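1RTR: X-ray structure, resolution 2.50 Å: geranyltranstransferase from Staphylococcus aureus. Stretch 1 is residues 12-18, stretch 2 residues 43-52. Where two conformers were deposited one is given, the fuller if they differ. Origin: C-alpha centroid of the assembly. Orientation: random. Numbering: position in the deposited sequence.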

ATOM      1  N   GLU A  12     -22.267  -3.543 -11.881  1.00 71.24           N
ATOM      2  CA  GLU A  12     -22.282  -3.407 -10.434  1.00 69.98           C
ATOM      3  C   GLU A  12     -20.934  -2.921  -9.904  1.00 69.52           C
ATOM      4  O   GLU A  12     -20.890  -2.033  -9.047  1.00 69.76           O
ATOM      5  CB  GLU A  12     -22.687  -4.711  -9.760  1.00 69.66           C
ATOM      6  CG  GLU A  12     -23.100  -4.509  -8.317  1.00 68.82           C
ATOM      7  CD  GLU A  12     -23.516  -5.790  -7.642  1.00 69.38           C
ATOM      8  OE1 GLU A  12     -23.632  -6.831  -8.330  1.00 70.08           O
ATOM      9  OE2 GLU A  12     -23.737  -5.752  -6.417  1.00 69.27           O
ATOM     10  N   VAL A  13     -19.851  -3.490 -10.433  1.00 68.44           N
ATOM     11  CA  VAL A  13     -18.500  -3.062 -10.093  1.00 67.45           C
ATOM     12  C   VAL A  13     -18.336  -1.579 -10.422  1.00 67.13           C
ATOM     13  O   VAL A  13     -17.880  -0.799  -9.582  1.00 67.03           O
ATOM     14  CB  VAL A  13     -17.406  -3.957 -10.778  1.00 67.34           C
ATOM     15  CG1 VAL A  13     -16.041  -3.283 -10.790  1.00 66.40           C
ATOM     16  CG2 VAL A  13     -17.300  -5.297 -10.076  1.00 66.92           C
ATOM     17  N   ASN A  14     -18.739  -1.184 -11.624  1.00 66.86           N
ATOM     18  CA  ASN A  14     -18.644   0.217 -12.023  1.00 66.70           C
ATOM     19  C   ASN A  14     -19.418   1.182 -11.107  1.00 66.45           C
ATOM     20  O   ASN A  14     -18.900   2.246 -10.762  1.00 66.33           O
ATOM     21  CB  ASN A  14     -19.039   0.402 -13.488  1.00 66.87           C
ATOM     22  CG  ASN A  14     -18.001  -0.164 -14.464  1.00 67.57           C
ATOM     23  OD1 ASN A  14     -18.321  -0.454 -15.620  1.00 67.39           O
ATOM     24  ND2 ASN A  14     -16.757  -0.312 -14.005  1.00 67.71           N
ATOM     25  N   ASN A  15     -20.628   0.798 -10.686  1.00 65.98           N
ATOM     26  CA  ASN A  15     -21.419   1.636  -9.775  1.00 65.76           C
ATOM     27  C   ASN A  15     -20.734   1.780  -8.419  1.00 65.91           C
ATOM     28  O   ASN A  15     -20.659   2.879  -7.860  1.00 65.97           O
ATOM     29  CB  ASN A  15     -22.848   1.098  -9.623  0.65 65.42           C
ATOM     30  CG  ASN A  15     -23.637   1.143 -10.927  0.65 64.19           C
ATOM     31  OD1 ASN A  15     -23.494   2.065 -11.726  0.65 62.45           O
ATOM     32  ND2 ASN A  15     -24.473   0.136 -11.143  0.65 62.87           N
ATOM     33  N   GLU A  16     -20.213   0.672  -7.908  1.00 66.11           N
ATOM     34  CA  GLU A  16     -19.468   0.693  -6.652  1.00 66.25           C
ATOM     35  C   GLU A  16     -18.178   1.514  -6.743  1.00 66.05           C
ATOM     36  O   GLU A  16     -17.843   2.232  -5.812  1.00 66.02           O
ATOM     37  CB  GLU A  16     -19.182  -0.725  -6.166  1.00 66.29           C
ATOM     38  CG  GLU A  16     -20.439  -1.502  -5.808  1.00 66.85           C
ATOM     39  CD  GLU A  16     -20.924  -1.245  -4.390  1.00 68.53           C
ATOM     40  OE1 GLU A  16     -20.298  -0.436  -3.658  1.00 68.42           O
ATOM     41  OE2 GLU A  16     -21.933  -1.873  -4.000  1.00 69.41           O
ATOM     42  N   LEU A  17     -17.478   1.428  -7.866  1.00 66.03           N
ATOM     43  CA  LEU A  17     -16.219   2.146  -8.019  1.00 66.12           C
ATOM     44  C   LEU A  17     -16.401   3.656  -8.178  1.00 66.55           C
ATOM     45  O   LEU A  17     -15.536   4.420  -7.762  1.00 66.84           O
ATOM     46  CB  LEU A  17     -15.407   1.591  -9.193  1.00 65.99           C
ATOM     47  CG  LEU A  17     -14.752   0.212  -9.080  1.00 65.84           C
ATOM     48  CD1 LEU A  17     -14.174  -0.178 -10.428  1.00 65.66           C
ATOM     49  CD2 LEU A  17     -13.667   0.166  -8.018  1.00 65.30           C
ATOM     50  N   SER A  18     -17.514   4.079  -8.786  1.00 66.96           N
ATOM     51  CA  SER A  18     -17.808   5.502  -9.001  1.00 67.14           C
ATOM     52  C   SER A  18     -18.076   6.243  -7.690  1.00 67.58           C
ATOM     53  O   SER A  18     -17.923   7.467  -7.604  1.00 67.58           O
ATOM     54  CB  SER A  18     -19.012   5.674  -9.937  1.00 67.18           C
ATOM     55  OG  SER A  18     -20.232   5.357  -9.282  1.00 66.29           O
ATOM     56  N   LYS A  43     -12.165  -3.654 -18.603  1.00 68.56           N
ATOM     57  CA  LYS A  43     -12.915  -4.893 -18.715  1.00 67.67           C
ATOM     58  C   LYS A  43     -13.325  -5.404 -17.323  1.00 66.16           C
ATOM     59  O   LYS A  43     -14.313  -6.139 -17.184  1.00 66.08           O
ATOM     60  CB  LYS A  43     -12.081  -5.936 -19.483  1.00 68.48           C
ATOM     61  CG  LYS A  43     -11.362  -5.400 -20.761  1.00 70.47           C
ATOM     62  CD  LYS A  43     -10.275  -6.385 -21.302  1.00 74.06           C
ATOM     63  CE  LYS A  43     -10.256  -6.481 -22.855  1.00 75.39           C
ATOM     64  NZ  LYS A  43      -9.487  -5.364 -23.527  1.00 75.67           N
ATOM     65  N   ARG A  44     -12.557  -4.993 -16.305  1.00 64.24           N
ATOM     66  CA  ARG A  44     -12.765  -5.356 -14.887  1.00 62.19           C
ATOM     67  C   ARG A  44     -12.652  -6.852 -14.582  1.00 61.09           C
ATOM     68  O   ARG A  44     -13.358  -7.358 -13.703  1.00 61.22           O
ATOM     69  CB  ARG A  44     -14.104  -4.809 -14.344  1.00 61.85           C
ATOM     70  CG  ARG A  44     -14.379  -3.363 -14.640  1.00 60.59           C
ATOM     71  CD  ARG A  44     -13.525  -2.394 -13.881  1.00 61.23           C
ATOM     72  NE  ARG A  44     -14.068  -1.049 -13.979  1.00 63.17           N
ATOM     73  CZ  ARG A  44     -13.376   0.064 -13.795  1.00 64.08           C
ATOM     74  NH1 ARG A  44     -13.980   1.239 -13.910  1.00 64.68           N
ATOM     75  NH2 ARG A  44     -12.090   0.013 -13.486  1.00 64.11           N
ATOM     76  N   ILE A  45     -11.769  -7.559 -15.288  1.00 59.84           N
ATOM     77  CA  ILE A  45     -11.695  -9.022 -15.161  1.00 58.29           C
ATOM     78  C   ILE A  45     -11.272  -9.481 -13.785  1.00 56.62           C
ATOM     79  O   ILE A  45     -11.750 -10.510 -13.315  1.00 55.58           O
ATOM     80  CB  ILE A  45     -10.793  -9.679 -16.235  1.00 58.84           C
ATOM     81  CG1 ILE A  45      -9.505  -8.891 -16.420  1.00 60.13           C
ATOM     82  CG2 ILE A  45     -11.536  -9.843 -17.561  1.00 59.86           C
ATOM     83  CD1 ILE A  45      -8.312  -9.572 -15.780  1.00 64.07           C
ATOM     84  N   ARG A  46     -10.388  -8.714 -13.138  1.00 55.47           N
ATOM     85  CA  ARG A  46      -9.868  -9.102 -11.820  1.00 54.26           C
ATOM     86  C   ARG A  46     -10.975  -9.174 -10.772  1.00 53.53           C
ATOM     87  O   ARG A  46     -11.168 -10.244 -10.184  1.00 53.14           O
ATOM     88  CB  ARG A  46      -8.715  -8.211 -11.359  1.00 54.16           C
ATOM     89  CG  ARG A  46      -7.431  -8.445 -12.102  1.00 53.29           C
ATOM     90  CD  ARG A  46      -6.499  -7.270 -12.040  1.00 53.05           C
ATOM     91  NE  ARG A  46      -5.361  -7.417 -12.933  1.00 54.73           N
ATOM     92  CZ  ARG A  46      -5.362  -7.108 -14.226  1.00 55.53           C
ATOM     93  NH1 ARG A  46      -4.259  -7.280 -14.941  1.00 55.67           N
ATOM     94  NH2 ARG A  46      -6.448  -6.628 -14.810  1.00 55.03           N
ATOM     95  N   PRO A  47     -11.707  -8.069 -10.546  1.00 52.85           N
ATOM     96  CA  PRO A  47     -12.875  -8.097  -9.657  1.00 52.52           C
ATOM     97  C   PRO A  47     -13.879  -9.141 -10.084  1.00 52.04           C
ATOM     98  O   PRO A  47     -14.368  -9.889  -9.237  1.00 52.22           O
ATOM     99  CB  PRO A  47     -13.487  -6.684  -9.795  1.00 52.68           C
ATOM    100  CG  PRO A  47     -12.806  -6.035 -10.930  1.00 52.42           C
ATOM    101  CD  PRO A  47     -11.470  -6.713 -11.068  1.00 52.87           C
ATOM    102  N   VAL A  48     -14.167  -9.205 -11.380  1.00 51.71           N
ATOM    103  CA  VAL A  48     -15.181 -10.126 -11.880  1.00 51.60           C
ATOM    104  C   VAL A  48     -14.782 -11.573 -11.627  1.00 50.97           C
ATOM    105  O   VAL A  48     -15.603 -12.378 -11.160  1.00 51.21           O
ATOM    106  CB  VAL A  48     -15.503  -9.858 -13.355  1.00 51.93           C
ATOM    107  CG1 VAL A  48     -16.063 -11.100 -14.017  1.00 52.65           C
ATOM    108  CG2 VAL A  48     -16.518  -8.703 -13.463  1.00 53.37           C
ATOM    109  N   LEU A  49     -13.518 -11.891 -11.908  1.00 50.48           N
ATOM    110  CA  LEU A  49     -12.945 -13.194 -11.584  1.00 49.47           C
ATOM    111  C   LEU A  49     -13.208 -13.564 -10.141  1.00 48.93           C
ATOM    112  O   LEU A  49     -13.681 -14.666  -9.873  1.00 49.08           O
ATOM    113  CB  LEU A  49     -11.441 -13.221 -11.865  1.00 49.81           C
ATOM    114  CG  LEU A  49     -10.721 -14.568 -11.750  1.00 50.19           C
ATOM    115  CD1 LEU A  49     -11.443 -15.660 -12.548  1.00 50.95           C
ATOM    116  CD2 LEU A  49      -9.289 -14.433 -12.227  1.00 51.56           C
ATOM    117  N   LEU A  50     -12.920 -12.645  -9.217  1.00 48.21           N
ATOM    118  CA  LEU A  50     -13.079 -12.920  -7.784  1.00 48.04           C
ATOM    119  C   LEU A  50     -14.547 -13.204  -7.444  1.00 48.45           C
ATOM    120  O   LEU A  50     -14.873 -14.209  -6.795  1.00 47.94           O
ATOM    121  CB  LEU A  50     -12.480 -11.774  -6.953  1.00 47.69           C
ATOM    122  CG  LEU A  50     -12.731 -11.387  -5.480  1.00 47.07           C
ATOM    123  CD1 LEU A  50     -13.251 -12.466  -4.558  1.00 45.66           C
ATOM    124  CD2 LEU A  50     -11.467 -10.784  -4.895  1.00 46.10           C
ATOM    125  N   LEU A  51     -15.424 -12.318  -7.910  1.00 49.24           N
ATOM    126  CA  LEU A  51     -16.870 -12.486  -7.779  1.00 49.84           C
ATOM    127  C   LEU A  51     -17.359 -13.830  -8.335  1.00 50.40           C
ATOM    128  O   LEU A  51     -18.021 -14.599  -7.619  1.00 50.42           O
ATOM    129  CB  LEU A  51     -17.587 -11.309  -8.456  1.00 49.90           C
ATOM    130  CG  LEU A  51     -17.904 -10.027  -7.649  1.00 49.87           C
ATOM    131  CD1 LEU A  51     -17.280  -9.955  -6.228  1.00 47.56           C
ATOM    132  CD2 LEU A  51     -17.577  -8.783  -8.462  1.00 48.90           C
ATOM    133  N   LEU A  52     -17.015 -14.137  -9.589  1.00 51.23           N
ATOM    134  CA  LEU A  52     -17.444 -15.407 -10.210  1.00 51.91           C
ATOM    135  C   LEU A  52     -16.885 -16.649  -9.512  1.00 52.89           C
ATOM    136  O   LEU A  52     -17.596 -17.657  -9.380  1.00 54.11           O
ATOM    137  CB  LEU A  52     -17.154 -15.427 -11.718  1.00 52.00           C
ATOM    138  CG  LEU A  52     -18.008 -14.443 -12.549  1.00 51.86           C
ATOM    139  CD1 LEU A  52     -17.463 -14.224 -13.933  1.00 50.17           C
ATOM    140  CD2 LEU A  52     -19.461 -14.877 -12.623  1.00 51.00           C
TER

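Two helical segments of one chain meet here through side chains, with their backbones well apart: the nearest CA pair, Val13 CA to Pro47 CA, is separated by 7.6 Å. The first stretch lies in a helix, held by i to i+4 bonds such as Leu17 N to Val13 O (2.8 Å). In the second stretch Arg44 occupies the N-cap position, with phi/psi of 62/34, and the helix runs from Ile45 onward; Val48 N donates to Arg44 O at 3.1 Å. The contact is small, burying 244 Å² summed over both sides, and Val13 and Arg44 account for the greatest shares.

Val13 points its CA-to-CB bond toward the second stretch, with chi1 in t. Its CG2 lies 3.9 Å from Leu51 CD2 and 4.1 Å from Pro47 CB. Pro47 and Leu51 are one helical turn apart, so both can offer carbon to the same methyl, and these distances are ordinary van der Waals separations between apolar groups. Val13 CG1 also reaches Pro47, 4.3 Å from Pro47 CG, and lies 4.1 Å from Arg44 CD, in the aliphatic part of that side chain.

Arg44 also points toward its partner and carries its guanidinium along the first helix to Asn14 and Leu17. Leu17 CD1 sits over one face of that group, 3.5 Å from Arg44 CZ; a flat, delocalized cation can accept a methyl there while its N-H bonds remain directed in the plane. NH1 and NH2 are hydrogen-bonded elsewhere in the structure. Asn14 lies at the guanidinium edge, but the modeled 2.8 Å between Asn14 ND2 and Arg44 NE sets two nitrogens together, and the amide is probably turned over, so the bonding there remains open. The better-supported part of the contact is therefore apolar packing around Val13, extended by Leu17 against the arginine.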